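Local coordinates for succinylglutamate desuccinylase (Vibrio parahaemolyticus, PDB 2BCO), which probably catalyses the zinc-dependent hydrolysis of N-succinylglutamate to succinate and glutamate, the last step of arginine degradation by the arginine succinyltransferase pathway, at residues L185-N197 and E251-S263. Residues are numbered along the deposited sequence; the frame is centred on the assembly and turned at random.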
ATOM      1  N   LEU A 185     -11.699   1.274  -4.743  1.00 12.94           N
ATOM      2  CA  LEU A 185     -11.526  -0.106  -4.298  1.00 11.39           C
ATOM      3  C   LEU A 185     -12.455  -1.025  -5.082  1.00 11.13           C
ATOM      4  O   LEU A 185     -12.031  -2.066  -5.582  1.00 11.57           O
ATOM      5  CB  LEU A 185     -11.861  -0.260  -2.806  1.00 11.27           C
ATOM      6  CG  LEU A 185     -10.862  -0.020  -1.655  1.00 16.86           C
ATOM      7  CD1 LEU A 185      -9.557  -0.761  -1.918  1.00 11.90           C
ATOM      8  CD2 LEU A 185     -10.603   1.453  -1.495  1.00 19.57           C
ATOM      9  N   ASP A 186     -13.727  -0.634  -5.171  1.00 11.85           N
ATOM     10  CA  ASP A 186     -14.727  -1.432  -5.859  1.00  9.36           C
ATOM     11  C   ASP A 186     -14.429  -1.552  -7.348  1.00  7.88           C
ATOM     12  O   ASP A 186     -14.493  -2.640  -7.916  1.00  8.87           O
ATOM     13  CB  ASP A 186     -16.124  -0.834  -5.626  1.00 10.92           C
ATOM     14  CG  ASP A 186     -16.545  -0.886  -4.160  1.00 12.82           C
ATOM     15  OD1 ASP A 186     -17.542  -0.235  -3.797  1.00 13.76           O
ATOM     16  OD2 ASP A 186     -15.883  -1.585  -3.367  1.00 14.96           O
ATOM     17  N   SER A 187     -14.086  -0.439  -7.979  1.00  8.89           N
ATOM     18  CA  SER A 187     -13.776  -0.473  -9.401  1.00 12.78           C
ATOM     19  C   SER A 187     -12.544  -1.325  -9.670  1.00 13.41           C
ATOM     20  O   SER A 187     -12.468  -1.989 -10.702  1.00 15.74           O
ATOM     21  CB  SER A 187     -13.549   0.943  -9.940  1.00 10.29           C
ATOM     22  OG  SER A 187     -14.758   1.680  -9.922  1.00 13.62           O
ATOM     23  N   ALA A 188     -11.590  -1.309  -8.737  1.00  8.96           N
ATOM     24  CA  ALA A 188     -10.350  -2.074  -8.878  1.00  8.79           C
ATOM     25  C   ALA A 188     -10.561  -3.546  -8.604  1.00  9.20           C
ATOM     26  O   ALA A 188      -9.683  -4.353  -8.878  1.00  9.55           O
ATOM     27  CB  ALA A 188      -9.277  -1.530  -7.938  1.00  7.80           C
ATOM     28  N   HIS A 189     -11.722  -3.888  -8.059  1.00 10.78           N
ATOM     29  CA  HIS A 189     -12.049  -5.274  -7.749  1.00 11.76           C
ATOM     30  C   HIS A 189     -11.246  -5.825  -6.576  1.00 10.93           C
ATOM     31  O   HIS A 189     -11.002  -7.031  -6.498  1.00  8.61           O
ATOM     32  CB  HIS A 189     -11.842  -6.164  -8.977  1.00 18.77           C
ATOM     33  CG  HIS A 189     -12.911  -6.026 -10.014  1.00 24.03           C
ATOM     34  ND1 HIS A 189     -13.785  -4.956 -10.043  1.00 25.42           N
ATOM     35  CD2 HIS A 189     -13.238  -6.802 -11.074  1.00 25.33           C
ATOM     36  CE1 HIS A 189     -14.597  -5.081 -11.073  1.00 26.76           C
ATOM     37  NE2 HIS A 189     -14.287  -6.194 -11.719  1.00 27.62           N
ATOM     38  N   ILE A 190     -10.839  -4.940  -5.667  1.00  7.85           N
ATOM     39  CA  ILE A 190     -10.096  -5.354  -4.481  1.00  6.33           C
ATOM     40  C   ILE A 190     -11.139  -6.063  -3.623  1.00  9.41           C
ATOM     41  O   ILE A 190     -12.142  -5.474  -3.218  1.00 11.64           O
ATOM     42  CB  ILE A 190      -9.515  -4.137  -3.736  1.00  5.41           C
ATOM     43  CG1 ILE A 190      -8.593  -3.366  -4.686  1.00  3.93           C
ATOM     44  CG2 ILE A 190      -8.730  -4.590  -2.510  1.00  5.01           C
ATOM     45  CD1 ILE A 190      -7.303  -4.141  -5.063  1.00  2.10           C
ATOM     46  N   GLU A 191     -10.908  -7.341  -3.371  1.00 12.08           N
ATOM     47  CA  GLU A 191     -11.849  -8.165  -2.631  1.00 14.34           C
ATOM     48  C   GLU A 191     -12.231  -7.723  -1.230  1.00 13.84           C
ATOM     49  O   GLU A 191     -13.362  -7.947  -0.807  1.00 12.86           O
ATOM     50  CB  GLU A 191     -11.332  -9.600  -2.612  1.00 18.58           C
ATOM     51  CG  GLU A 191     -11.174 -10.166  -4.018  1.00 22.11           C
ATOM     52  CD  GLU A 191     -10.480 -11.508  -4.036  1.00 27.78           C
ATOM     53  OE1 GLU A 191     -10.918 -12.408  -3.288  1.00 28.73           O
ATOM     54  OE2 GLU A 191      -9.505 -11.670  -4.807  1.00 32.26           O
ATOM     55  N   ALA A 192     -11.308  -7.098  -0.508  1.00 12.14           N
ATOM     56  CA  ALA A 192     -11.619  -6.665   0.843  1.00 12.43           C
ATOM     57  C   ALA A 192     -10.746  -5.515   1.322  1.00 14.61           C
ATOM     58  O   ALA A 192      -9.622  -5.329   0.842  1.00 12.84           O
ATOM     59  CB  ALA A 192     -11.487  -7.837   1.799  1.00 11.05           C
ATOM     60  N   VAL A 193     -11.287  -4.735   2.259  1.00 10.44           N
ATOM     61  CA  VAL A 193     -10.551  -3.626   2.849  1.00 12.35           C
ATOM     62  C   VAL A 193     -10.630  -3.735   4.367  1.00 10.70           C
ATOM     63  O   VAL A 193     -11.709  -3.880   4.931  1.00  7.68           O
ATOM     64  CB  VAL A 193     -11.112  -2.252   2.440  1.00 25.00           C
ATOM     65  CG1 VAL A 193     -10.174  -1.150   2.930  1.00 21.07           C
ATOM     66  CG2 VAL A 193     -11.259  -2.183   0.928  1.00 31.57           C
ATOM     67  N   LEU A 194      -9.476  -3.690   5.016  1.00 11.39           N
ATOM     68  CA  LEU A 194      -9.405  -3.774   6.470  1.00 10.52           C
ATOM     69  C   LEU A 194      -9.259  -2.329   6.989  1.00  9.85           C
ATOM     70  O   LEU A 194      -8.348  -1.604   6.586  1.00  7.31           O
ATOM     71  CB  LEU A 194      -8.185  -4.610   6.882  1.00 12.18           C
ATOM     72  CG  LEU A 194      -8.123  -5.280   8.264  1.00 16.30           C
ATOM     73  CD1 LEU A 194      -6.669  -5.331   8.715  1.00 12.75           C
ATOM     74  CD2 LEU A 194      -8.966  -4.530   9.288  1.00 15.72           C
ATOM     75  N   LEU A 195     -10.174  -1.910   7.854  1.00  8.68           N
ATOM     76  CA  LEU A 195     -10.131  -0.571   8.422  1.00  9.81           C
ATOM     77  C   LEU A 195      -9.346  -0.646   9.732  1.00  9.48           C
ATOM     78  O   LEU A 195      -9.833  -1.206  10.706  1.00 11.44           O
ATOM     79  CB  LEU A 195     -11.549  -0.077   8.703  1.00 12.28           C
ATOM     80  CG  LEU A 195     -12.522  -0.103   7.528  1.00 14.84           C
ATOM     81  CD1 LEU A 195     -13.889   0.329   8.002  1.00 15.35           C
ATOM     82  CD2 LEU A 195     -12.030   0.798   6.412  1.00 11.83           C
ATOM     83  N   SER A 196      -8.134  -0.104   9.761  1.00 11.68           N
ATOM     84  CA  SER A 196      -7.337  -0.151  10.987  1.00 12.87           C
ATOM     85  C   SER A 196      -8.024   0.591  12.131  1.00 12.60           C
ATOM     86  O   SER A 196      -8.744   1.559  11.898  1.00 15.08           O
ATOM     87  CB  SER A 196      -5.958   0.470  10.760  1.00  9.19           C
ATOM     88  OG  SER A 196      -5.169  -0.325   9.897  1.00 11.59           O
ATOM     89  N   ASN A 197      -7.802   0.137  13.362  1.00 15.78           N
ATOM     90  CA  ASN A 197      -8.383   0.795  14.530  1.00 18.74           C
ATOM     91  C   ASN A 197      -7.260   1.347  15.398  1.00 19.13           C
ATOM     92  O   ASN A 197      -7.508   1.840  16.490  1.00 22.34           O
ATOM     93  CB  ASN A 197      -9.255  -0.179  15.348  1.00 22.73           C
ATOM     94  CG  ASN A 197      -8.428  -1.159  16.177  1.00 26.27           C
ATOM     95  OD1 ASN A 197      -7.322  -1.535  15.789  1.00 29.77           O
ATOM     96  ND2 ASN A 197      -8.973  -1.590  17.311  1.00 26.76           N
ATOM     97  N   GLU A 251     -17.827   4.587 -13.062  1.00 75.56           N
ATOM     98  CA  GLU A 251     -19.025   3.758 -12.989  1.00 78.08           C
ATOM     99  C   GLU A 251     -19.210   3.133 -11.610  1.00 79.14           C
ATOM    100  O   GLU A 251     -18.301   3.152 -10.780  1.00 77.79           O
ATOM    101  CB  GLU A 251     -18.972   2.661 -14.061  1.00110.40           C
ATOM    102  CG  GLU A 251     -20.330   2.052 -14.391  1.00114.27           C
ATOM    103  CD  GLU A 251     -20.277   1.070 -15.548  1.00115.62           C
ATOM    104  OE1 GLU A 251     -21.352   0.592 -15.967  1.00115.94           O
ATOM    105  OE2 GLU A 251     -19.164   0.774 -16.034  1.00116.41           O
ATOM    106  N   HIS A 252     -20.397   2.581 -11.374  1.00 96.49           N
ATOM    107  CA  HIS A 252     -20.739   1.954 -10.098  1.00 94.13           C
ATOM    108  C   HIS A 252     -21.398   0.590 -10.307  1.00 88.50           C
ATOM    109  O   HIS A 252     -22.235   0.170  -9.509  1.00 89.45           O
ATOM    110  CB  HIS A 252     -21.696   2.865  -9.320  1.00122.28           C
ATOM    111  CG  HIS A 252     -22.934   3.228 -10.084  1.00128.73           C
ATOM    112  ND1 HIS A 252     -22.898   3.943 -11.264  1.00130.79           N
ATOM    113  CD2 HIS A 252     -24.240   2.968  -9.843  1.00130.84           C
ATOM    114  CE1 HIS A 252     -24.130   4.108 -11.714  1.00131.64           C
ATOM    115  NE2 HIS A 252     -24.964   3.526 -10.871  1.00131.67           N
ATOM    116  N   LEU A 253     -21.009  -0.096 -11.375  1.00 91.22           N
ATOM    117  CA  LEU A 253     -21.576  -1.396 -11.701  1.00 83.10           C
ATOM    118  C   LEU A 253     -20.954  -2.541 -10.898  1.00 76.13           C
ATOM    119  O   LEU A 253     -21.565  -3.601 -10.742  1.00 76.17           O
ATOM    120  CB  LEU A 253     -21.414  -1.661 -13.201  1.00 77.85           C
ATOM    121  CG  LEU A 253     -22.200  -2.823 -13.816  1.00 79.57           C
ATOM    122  CD1 LEU A 253     -23.695  -2.561 -13.687  1.00 80.44           C
ATOM    123  CD2 LEU A 253     -21.807  -2.977 -15.282  1.00 80.89           C
ATOM    124  N   SER A 254     -19.744  -2.326 -10.388  1.00 39.04           N
ATOM    125  CA  SER A 254     -19.032  -3.336  -9.598  1.00 29.57           C
ATOM    126  C   SER A 254     -19.646  -3.549  -8.218  1.00 24.95           C
ATOM    127  O   SER A 254     -20.416  -2.725  -7.726  1.00 21.34           O
ATOM    128  CB  SER A 254     -17.568  -2.931  -9.430  1.00 23.90           C
ATOM    129  OG  SER A 254     -17.470  -1.642  -8.847  1.00 18.67           O
ATOM    130  N   LYS A 255     -19.287  -4.662  -7.588  1.00 26.18           N
ATOM    131  CA  LYS A 255     -19.798  -4.984  -6.262  1.00 22.25           C
ATOM    132  C   LYS A 255     -18.962  -4.350  -5.151  1.00 18.33           C
ATOM    133  O   LYS A 255     -17.801  -3.978  -5.363  1.00 16.28           O
ATOM    134  CB  LYS A 255     -19.822  -6.498  -6.047  1.00 32.41           C
ATOM    135  CG  LYS A 255     -18.448  -7.150  -6.001  1.00 36.76           C
ATOM    136  CD  LYS A 255     -18.564  -8.638  -5.685  1.00 40.64           C
ATOM    137  CE  LYS A 255     -17.200  -9.298  -5.569  1.00 42.99           C
ATOM    138  NZ  LYS A 255     -17.307 -10.739  -5.192  1.00 47.17           N
ATOM    139  N   PRO A 256     -19.549  -4.217  -3.950  1.00 18.18           N
ATOM    140  CA  PRO A 256     -18.804  -3.628  -2.835  1.00 16.01           C
ATOM    141  C   PRO A 256     -17.777  -4.617  -2.294  1.00 15.27           C
ATOM    142  O   PRO A 256     -18.075  -5.805  -2.139  1.00 14.28           O
ATOM    143  CB  PRO A 256     -19.891  -3.325  -1.809  1.00  9.95           C
ATOM    144  CG  PRO A 256     -20.890  -4.440  -2.045  1.00  9.91           C
ATOM    145  CD  PRO A 256     -20.944  -4.509  -3.564  1.00 12.29           C
ATOM    146  N   CYS A 257     -16.566  -4.133  -2.032  1.00 14.22           N
ATOM    147  CA  CYS A 257     -15.534  -4.993  -1.469  1.00 15.36           C
ATOM    148  C   CYS A 257     -15.984  -5.312  -0.045  1.00 13.47           C
ATOM    149  O   CYS A 257     -16.771  -4.568   0.543  1.00 14.99           O
ATOM    150  CB  CYS A 257     -14.183  -4.269  -1.445  1.00 11.05           C
ATOM    151  SG  CYS A 257     -14.160  -2.715  -0.521  1.00 18.30           S
ATOM    152  N   ILE A 258     -15.512  -6.419   0.507  1.00 11.29           N
ATOM    153  CA  ILE A 258     -15.881  -6.773   1.866  1.00 13.41           C
ATOM    154  C   ILE A 258     -15.182  -5.796   2.823  1.00 14.54           C
ATOM    155  O   ILE A 258     -14.006  -5.471   2.635  1.00 16.05           O
ATOM    156  CB  ILE A 258     -15.465  -8.223   2.178  1.00 18.17           C
ATOM    157  CG1 ILE A 258     -16.194  -9.174   1.217  1.00 17.35           C
ATOM    158  CG2 ILE A 258     -15.799  -8.577   3.631  1.00 17.98           C
ATOM    159  CD1 ILE A 258     -15.623 -10.570   1.203  1.00 14.54           C
ATOM    160  N   LYS A 259     -15.914  -5.313   3.824  1.00 14.85           N
ATOM    161  CA  LYS A 259     -15.358  -4.371   4.789  1.00 15.36           C
ATOM    162  C   LYS A 259     -15.101  -5.115   6.100  1.00 16.70           C
ATOM    163  O   LYS A 259     -15.987  -5.796   6.625  1.00 17.29           O
ATOM    164  CB  LYS A 259     -16.340  -3.218   5.043  1.00 20.36           C
ATOM    165  CG  LYS A 259     -16.960  -2.569   3.794  1.00 19.52           C
ATOM    166  CD  LYS A 259     -15.922  -1.861   2.922  1.00 21.00           C
ATOM    167  CE  LYS A 259     -16.580  -1.076   1.783  1.00 17.49           C
ATOM    168  NZ  LYS A 259     -17.414  -1.931   0.883  1.00 15.11           N
ATOM    169  N   TYR A 260     -13.884  -4.989   6.621  1.00 10.20           N
ATOM    170  CA  TYR A 260     -13.508  -5.648   7.868  1.00  9.70           C
ATOM    171  C   TYR A 260     -13.138  -4.601   8.906  1.00  8.66           C
ATOM    172  O   TYR A 260     -12.796  -3.479   8.561  1.00 10.25           O
ATOM    173  CB  TYR A 260     -12.295  -6.564   7.655  1.00 12.28           C
ATOM    174  CG  TYR A 260     -12.576  -7.858   6.922  1.00 14.10           C
ATOM    175  CD1 TYR A 260     -13.112  -8.962   7.589  1.00 15.11           C
ATOM    176  CD2 TYR A 260     -12.306  -7.983   5.565  1.00 12.51           C
ATOM    177  CE1 TYR A 260     -13.375 -10.160   6.916  1.00 13.08           C
ATOM    178  CE2 TYR A 260     -12.562  -9.175   4.884  1.00 14.12           C
ATOM    179  CZ  TYR A 260     -13.096 -10.257   5.564  1.00 13.72           C
ATOM    180  OH  TYR A 260     -13.343 -11.435   4.891  1.00 17.05           O
ATOM    181  N   ARG A 261     -13.230  -4.971  10.176  1.00  7.57           N
ATOM    182  CA  ARG A 261     -12.853  -4.087  11.273  1.00  9.49           C
ATOM    183  C   ARG A 261     -12.007  -4.958  12.186  1.00  9.91           C
ATOM    184  O   ARG A 261     -12.068  -6.185  12.103  1.00  6.69           O
ATOM    185  CB  ARG A 261     -14.082  -3.563  12.037  1.00 13.57           C
ATOM    186  CG  ARG A 261     -14.794  -4.579  12.931  1.00 15.09           C
ATOM    187  CD  ARG A 261     -15.923  -3.908  13.733  1.00 20.80           C
ATOM    188  NE  ARG A 261     -16.766  -4.860  14.460  1.00 20.36           N
ATOM    189  CZ  ARG A 261     -16.405  -5.503  15.565  1.00 21.96           C
ATOM    190  NH1 ARG A 261     -15.208  -5.306  16.096  1.00 22.61           N
ATOM    191  NH2 ARG A 261     -17.246  -6.355  16.139  1.00 25.43           N
ATOM    192  N   VAL A 262     -11.221  -4.343  13.056  1.00 15.62           N
ATOM    193  CA  VAL A 262     -10.385  -5.124  13.955  1.00 20.31           C
ATOM    194  C   VAL A 262     -11.138  -5.601  15.204  1.00 24.23           C
ATOM    195  O   VAL A 262     -11.468  -4.806  16.081  1.00 24.99           O
ATOM    196  CB  VAL A 262      -9.148  -4.312  14.381  1.00 18.21           C
ATOM    197  CG1 VAL A 262      -8.299  -5.119  15.361  1.00 18.68           C
ATOM    198  CG2 VAL A 262      -8.344  -3.926  13.144  1.00 17.44           C
ATOM    199  N   SER A 263     -11.422  -6.900  15.268  1.00 28.66           N
ATOM    200  CA  SER A 263     -12.116  -7.469  16.420  1.00 32.74           C
ATOM    201  C   SER A 263     -11.244  -7.216  17.632  1.00 35.36           C
ATOM    202  O   SER A 263     -11.689  -6.635  18.617  1.00 36.08           O
ATOM    203  CB  SER A 263     -12.324  -8.975  16.242  1.00 60.40           C
ATOM    204  OG  SER A 263     -13.090  -9.247  15.081  1.00 63.69           O
TER
HETATM  205  O   HOH W   1     -15.549  -4.706  -6.585  1.00 27.10           O
HETATM  206  O   HOH W   2     -17.177   0.236 -10.971  1.00 17.30           O
HETATM  207  O   HOH W   3     -11.242  -1.555  13.061  1.00 10.82           O
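Asp-186, in the last turn of its helix, reaches over and takes the backbone N-H of Cys-257 on OD2 at 3.0 Å, the donor standing above the carboxylate plane. Its own carbonyl takes more: His-189 N to this O and Ile-190 N to Leu-185 O make the Schellman motif that ends the helix, His-189 ND1 adds a side-chain donor, with O at the imidazole edge close to its plane, and a water links it to Lys-255 O. A second water joins Ser-187 OG to Ser-254 OG, while Ser-187 OG also bonds Asp-183 O in the preceding turn. After the helix, Ile-190 O lies close to Cys-257 CB, and Glu-191 O receives Ile-258 N at 2.9 Å, which opens a parallel ladder. Ala-192 sets its methyl 3.5 Å from Tyr-260 CE2, in the ring plane at its edge. Val-193 bonds both ways, its N to Ile-258 O (2.8 Å) and its O to Tyr-260 N (3.0 Å), and on the other face its CG2 packs against the sulfur of Cys-257, which a chi1 of 58° tucks between backbone N and carbonyl carbon. Leu-194 slants across Val-262, CD2 to CG2 4.0 Å. Leu-195 N closes the direct bonds on Tyr-260 O, and a third water carries the pairing on from Leu-195 O to Val-262 N. The Asn-197 amide lies crosswise to the Val-262 side chain. The pairing illustrates how a sheet edge can join two parts of a fold: strand 192-195, flanked by strand 165-169 in the catalytic part, accepts strand 258-267, which probably belongs to the barrel-sandwich hybrid part and on its other side pairs antiparallel with strand 322-335, while His-163 bonds Tyr-260 OH and strand 338-341 packs against Leu-195 and Lys-259.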